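Local coordinates for protein minor fimbrium tip subunit Mfa3 (Porphyromonas gingivalis ATCC 33277, PDB 5NF4) that forms part of the tip of the minor fimbriae, filamentous pili that mediate biofilm formation and adhesion to host cells and other oral bacteria, at residues K107-I119 / G158-I172. Sequence-based numbering, arbitrary orientation.
Sequences KPGQRDFFFVANI and GFPMSRMYSNQTVTI
Two antiparallel strands of a fimbrillin-family beta domain, 109-117 and 161-170, pair through Ala117-Met161, Phe115-Arg163 and Phe113-Tyr165; between Phe113 and Arg111 a beta bulge shifts the register by one, and pairing resumes at Arg111-Gln168 and Gly109-Val170. Gly109 has backbone angles at which a CB would jam against the preceding carbonyl oxygen. At the bulge Asn167, with positive backbone angles, turns the corner; its N donates to Asp112 OD1 (2.7 Å) from above the carboxylate plane, and OD1 also bonds Ser79 OG. Gln110, bent at chi2 (-47°), brings its amide alongside Thr169; two N-H groups let NE2 serve Asn167 OD1 and Thr169 OG1 at once, each at 3.1 Å and in the amide plane. On the face of Phe113 and Phe115, Phe113 turns its ring edge to Val170 CG2 (4.0 Å from CE1), and Phe115 CE1 approaches Tyr165 CD2 at 4.1 Å, the side chains crossing nearly at right angles. On the face of Phe114 and Val116, Met164 SD lies obliquely beside the Phe114 ring, 4.7 Å from its centroid, a Met-aromatic contact; the ring also touches Met135 and Met139 of helix 132-140. Asn118 ND2 reaches Phe159 O (2.9 Å), while OD1 accepts from His70 N. Aromatic rings thus supply much of the buried apolar packing, whereas polar side chains secure bulge and strand end.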
loop_
_atom_site.group_PDB
_atom_site.type_symbol
_atom_site.label_atom_id
_atom_site.label_comp_id
_atom_site.label_asym_id
_atom_site.label_seq_id
_atom_site.Cartn_x
_atom_site.Cartn_y
_atom_site.Cartn_z
ATOM N N LYS A 107 13.942 28.323 -1.381
ATOM C CA LYS A 107 13.916 29.238 -2.508
ATOM C C LYS A 107 12.806 28.850 -3.478
ATOM O O LYS A 107 12.501 27.663 -3.642
ATOM C CB LYS A 107 15.263 29.230 -3.227
ATOM C CG LYS A 107 16.418 29.724 -2.328
ATOM C CD LYS A 107 16.224 31.212 -1.954
ATOM C CE LYS A 107 17.417 31.800 -1.207
ATOM N NZ LYS A 107 17.200 33.261 -0.920
ATOM N N PRO A 108 12.186 29.845 -4.107
ATOM C CA PRO A 108 11.131 29.560 -5.090
ATOM C C PRO A 108 11.630 28.914 -6.360
ATOM O O PRO A 108 12.821 28.948 -6.651
ATOM C CB PRO A 108 10.569 30.941 -5.409
ATOM C CG PRO A 108 11.766 31.853 -5.245
ATOM C CD PRO A 108 12.538 31.283 -4.069
ATOM N N GLY A 109 10.712 28.309 -7.105
ATOM C CA GLY A 109 11.028 27.730 -8.396
ATOM C C GLY A 109 10.188 26.493 -8.644
ATOM O O GLY A 109 9.098 26.378 -8.098
ATOM N N GLN A 110 10.678 25.605 -9.505
ATOM C CA GLN A 110 9.996 24.355 -9.825
ATOM C C GLN A 110 10.589 23.292 -8.937
ATOM O O GLN A 110 11.813 23.126 -8.919
ATOM C CB GLN A 110 10.183 23.967 -11.295
ATOM C CG GLN A 110 9.656 25.012 -12.257
ATOM C CD GLN A 110 8.274 25.484 -11.853
ATOM O OE1 GLN A 110 8.073 26.659 -11.451
ATOM N NE2 GLN A 110 7.314 24.562 -11.913
ATOM N N ARG A 111 9.745 22.624 -8.163
ATOM C CA ARG A 111 10.248 21.680 -7.161
ATOM C C ARG A 111 9.545 20.345 -7.210
ATOM O O ARG A 111 8.335 20.248 -7.442
ATOM C CB ARG A 111 10.114 22.281 -5.745
ATOM C CG ARG A 111 11.249 23.237 -5.338
ATOM C CD ARG A 111 11.096 24.673 -5.887
ATOM N NE ARG A 111 12.253 25.443 -5.481
ATOM C CZ ARG A 111 13.407 25.465 -6.134
ATOM N NH1 ARG A 111 13.570 24.803 -7.278
ATOM N NH2 ARG A 111 14.398 26.181 -5.657
ATOM N N ASP A 112 10.347 19.305 -7.009
ATOM C CA ASP A 112 9.852 17.947 -6.820
ATOM C C ASP A 112 9.885 17.603 -5.319
ATOM O O ASP A 112 10.933 17.703 -4.698
ATOM C CB ASP A 112 10.723 16.965 -7.589
ATOM C CG ASP A 112 10.553 17.032 -9.100
ATOM O OD1 ASP A 112 9.891 17.923 -9.677
ATOM O OD2 ASP A 112 11.077 16.100 -9.736
ATOM N N PHE A 113 8.743 17.217 -4.749
ATOM C CA PHE A 113 8.608 16.954 -3.312
ATOM C C PHE A 113 8.493 15.438 -3.126
ATOM O O PHE A 113 7.693 14.813 -3.792
ATOM C CB PHE A 113 7.363 17.584 -2.737
ATOM C CG PHE A 113 7.422 19.094 -2.620
ATOM C CD1 PHE A 113 7.358 19.910 -3.748
ATOM C CD2 PHE A 113 7.498 19.676 -1.371
ATOM C CE1 PHE A 113 7.387 21.288 -3.601
ATOM C CE2 PHE A 113 7.536 21.031 -1.228
ATOM C CZ PHE A 113 7.476 21.841 -2.340
ATOM N N PHE A 114 9.259 14.902 -2.191
ATOM C CA PHE A 114 9.208 13.474 -1.868
ATOM C C PHE A 114 8.888 13.340 -0.396
ATOM O O PHE A 114 9.546 13.941 0.436
ATOM C CB PHE A 114 10.529 12.753 -2.170
ATOM C CG PHE A 114 10.902 12.741 -3.614
ATOM C CD1 PHE A 114 11.442 13.888 -4.204
ATOM C CD2 PHE A 114 10.740 11.601 -4.390
ATOM C CE1 PHE A 114 11.809 13.886 -5.538
ATOM C CE2 PHE A 114 11.113 11.592 -5.729
ATOM C CZ PHE A 114 11.638 12.771 -6.313
ATOM N N PHE A 115 7.909 12.483 -0.087
ATOM C CA PHE A 115 7.497 12.233 1.274
ATOM C C PHE A 115 7.604 10.725 1.529
ATOM O O PHE A 115 7.069 9.929 0.761
ATOM C CB PHE A 115 6.064 12.690 1.539
ATOM C CG PHE A 115 5.890 14.190 1.484
ATOM C CD1 PHE A 115 5.615 14.823 0.286
ATOM C CD2 PHE A 115 6.029 14.942 2.627
ATOM C CE1 PHE A 115 5.453 16.191 0.232
ATOM C CE2 PHE A 115 5.867 16.329 2.599
ATOM C CZ PHE A 115 5.581 16.954 1.402
ATOM N N VAL A 116 8.301 10.377 2.604
ATOM C CA VAL A 116 8.543 8.972 2.984
ATOM C C VAL A 116 8.237 8.823 4.475
ATOM O O VAL A 116 8.835 9.501 5.291
ATOM C CB VAL A 116 10.005 8.553 2.679
ATOM C CG1 VAL A 116 10.251 7.136 3.109
ATOM C CG2 VAL A 116 10.269 8.652 1.166
ATOM N N ALA A 117 7.338 7.895 4.835
ATOM C CA ALA A 117 6.929 7.727 6.209
ATOM C C ALA A 117 7.211 6.321 6.702
ATOM O O ALA A 117 7.170 5.379 5.909
ATOM C CB ALA A 117 5.451 8.025 6.377
ATOM N N ASN A 118 7.542 6.238 7.988
ATOM C CA ASN A 118 7.712 4.960 8.678
ATOM C C ASN A 118 8.797 4.058 8.084
ATOM O O ASN A 118 8.719 2.839 8.168
ATOM C CB ASN A 118 6.377 4.235 8.681
ATOM C CG ASN A 118 5.333 4.963 9.499
ATOM O OD1 ASN A 118 5.678 5.765 10.371
ATOM N ND2 ASN A 118 4.051 4.654 9.260
ATOM N N ILE A 119 9.816 4.663 7.518
ATOM C CA ILE A 119 10.979 3.927 7.041
ATOM C C ILE A 119 12.059 3.919 8.132
ATOM O O ILE A 119 12.460 4.965 8.642
ATOM C CB ILE A 119 11.496 4.558 5.725
ATOM C CG1 ILE A 119 10.459 4.368 4.608
ATOM C CG2 ILE A 119 12.848 3.984 5.318
ATOM C CD1 ILE A 119 10.089 2.911 4.318
ATOM N N GLY A 158 4.652 1.306 12.158
ATOM C CA GLY A 158 3.620 1.575 11.182
ATOM C C GLY A 158 3.997 1.078 9.815
ATOM O O GLY A 158 5.175 0.765 9.548
ATOM N N PHE A 159 3.011 1.036 8.921
ATOM C CA PHE A 159 3.234 0.666 7.517
ATOM C C PHE A 159 4.055 1.720 6.806
ATOM O O PHE A 159 3.779 2.900 6.971
ATOM C CB PHE A 159 1.899 0.524 6.757
ATOM C CG PHE A 159 1.034 -0.596 7.207
ATOM C CD1 PHE A 159 1.512 -1.902 7.266
ATOM C CD2 PHE A 159 -0.296 -0.363 7.492
ATOM C CE1 PHE A 159 0.681 -2.935 7.669
ATOM C CE2 PHE A 159 -1.117 -1.369 7.880
ATOM C CZ PHE A 159 -0.625 -2.676 7.973
ATOM N N PRO A 160 5.041 1.328 5.979
ATOM C CA PRO A 160 5.664 2.332 5.107
ATOM C C PRO A 160 4.652 3.035 4.237
ATOM O O PRO A 160 3.702 2.414 3.747
ATOM C CB PRO A 160 6.646 1.522 4.248
ATOM C CG PRO A 160 6.944 0.280 5.086
ATOM C CD PRO A 160 5.637 -0.011 5.811
ATOM N N MET A 161 4.840 4.347 4.065
ATOM C CA MET A 161 3.962 5.155 3.215
ATOM C C MET A 161 4.805 6.147 2.429
ATOM O O MET A 161 5.929 6.471 2.817
ATOM C CB MET A 161 2.918 5.908 4.025
ATOM C CG MET A 161 2.302 5.137 5.133
ATOM S SD MET A 161 1.048 6.159 5.914
ATOM C CE MET A 161 0.540 5.099 7.272
ATOM N N SER A 162 4.285 6.586 1.293
ATOM C CA SER A 162 4.973 7.629 0.556
ATOM C C SER A 162 4.062 8.425 -0.328
ATOM O O SER A 162 2.909 8.052 -0.598
ATOM C CB SER A 162 6.057 7.002 -0.297
ATOM O OG SER A 162 5.432 6.147 -1.241
ATOM N N ARG A 163 4.598 9.536 -0.807
ATOM C CA ARG A 163 3.927 10.264 -1.857
ATOM C C ARG A 163 4.956 11.163 -2.508
ATOM O O ARG A 163 5.873 11.625 -1.839
ATOM C CB ARG A 163 2.755 11.061 -1.299
ATOM C CG ARG A 163 1.799 11.596 -2.356
ATOM C CD ARG A 163 0.927 10.533 -2.960
ATOM N NE ARG A 163 0.177 11.139 -4.043
ATOM C CZ ARG A 163 -1.049 11.632 -3.943
ATOM N NH1 ARG A 163 -1.733 11.545 -2.808
ATOM N NH2 ARG A 163 -1.600 12.202 -5.006
ATOM N N MET A 164 4.839 11.352 -3.814
ATOM C CA MET A 164 5.691 12.322 -4.486
ATOM C C MET A 164 4.891 13.188 -5.432
ATOM O O MET A 164 3.901 12.755 -6.052
ATOM C CB MET A 164 6.868 11.624 -5.200
ATOM C CG MET A 164 6.565 10.734 -6.340
ATOM S SD MET A 164 8.105 10.106 -7.102
ATOM C CE MET A 164 8.554 11.541 -8.089
ATOM N N TYR A 165 5.316 14.456 -5.520
ATOM C CA TYR A 165 4.680 15.439 -6.379
ATOM C C TYR A 165 5.769 16.107 -7.212
ATOM O O TYR A 165 6.676 16.726 -6.663
ATOM C CB TYR A 165 3.940 16.489 -5.552
ATOM C CG TYR A 165 2.925 15.940 -4.569
ATOM C CD1 TYR A 165 1.619 15.662 -4.960
ATOM C CD2 TYR A 165 3.269 15.715 -3.249
ATOM C CE1 TYR A 165 0.692 15.183 -4.056
ATOM C CE2 TYR A 165 2.338 15.268 -2.333
ATOM C CZ TYR A 165 1.065 14.996 -2.732
ATOM O OH TYR A 165 0.135 14.533 -1.823
ATOM N N SER A 166 5.662 16.004 -8.524
ATOM C CA SER A 166 6.676 16.532 -9.417
ATOM C C SER A 166 6.304 17.879 -10.038
ATOM O O SER A 166 5.127 18.239 -10.167
ATOM C CB SER A 166 6.949 15.522 -10.532
ATOM O OG SER A 166 5.764 15.334 -11.257
ATOM N N ASN A 167 7.342 18.618 -10.410
ATOM C CA ASN A 167 7.203 19.897 -11.078
ATOM C C ASN A 167 6.138 20.816 -10.440
ATOM O O ASN A 167 5.239 21.323 -11.113
ATOM C CB ASN A 167 6.896 19.670 -12.572
ATOM C CG ASN A 167 7.173 20.923 -13.419
ATOM O OD1 ASN A 167 7.974 21.784 -13.038
ATOM N ND2 ASN A 167 6.528 21.017 -14.579
ATOM N N GLN A 168 6.257 21.044 -9.135
ATOM C CA GLN A 168 5.369 21.950 -8.434
ATOM C C GLN A 168 5.886 23.359 -8.510
ATOM O O GLN A 168 7.062 23.596 -8.307
ATOM C CB GLN A 168 5.254 21.548 -6.975
ATOM C CG GLN A 168 4.809 20.116 -6.788
ATOM C CD GLN A 168 3.377 19.907 -7.200
ATOM O OE1 GLN A 168 2.473 20.402 -6.547
ATOM N NE2 GLN A 168 3.160 19.161 -8.290
ATOM N N THR A 169 4.998 24.289 -8.780
ATOM C CA THR A 169 5.405 25.664 -8.869
ATOM C C THR A 169 5.319 26.262 -7.493
ATOM O O THR A 169 4.237 26.388 -6.920
ATOM C CB THR A 169 4.527 26.456 -9.860
ATOM O OG1 THR A 169 4.591 25.828 -11.146
ATOM C CG2 THR A 169 4.997 27.873 -9.957
ATOM N N VAL A 170 6.476 26.647 -6.964
ATOM C CA VAL A 170 6.555 27.277 -5.655
ATOM C C VAL A 170 6.822 28.757 -5.825
ATOM O O VAL A 170 7.880 29.141 -6.358
ATOM C CB VAL A 170 7.674 26.623 -4.815
ATOM C CG1 VAL A 170 7.753 27.256 -3.435
ATOM C CG2 VAL A 170 7.438 25.122 -4.715
ATOM N N THR A 171 5.848 29.588 -5.424
ATOM C CA THR A 171 5.919 31.023 -5.626
ATOM C C THR A 171 6.432 31.718 -4.382
ATOM O O THR A 171 6.430 31.160 -3.287
ATOM C CB THR A 171 4.533 31.637 -5.989
ATOM O OG1 THR A 171 3.556 31.250 -5.020
ATOM C CG2 THR A 171 4.086 31.189 -7.379
ATOM N N ILE A 172 6.843 32.958 -4.569
ATOM C CA ILE A 172 7.436 33.763 -3.522
ATOM C C ILE A 172 6.414 34.239 -2.508
ATOM O O ILE A 172 5.325 34.692 -2.864
ATOM C CB ILE A 172 8.140 34.983 -4.134
ATOM C CG1 ILE A 172 9.361 34.520 -4.941
ATOM C CG2 ILE A 172 8.562 35.992 -3.065
ATOM C CD1 ILE A 172 9.867 35.537 -5.904
HETATM O O HOH W 1 7.764 0.537 8.781
#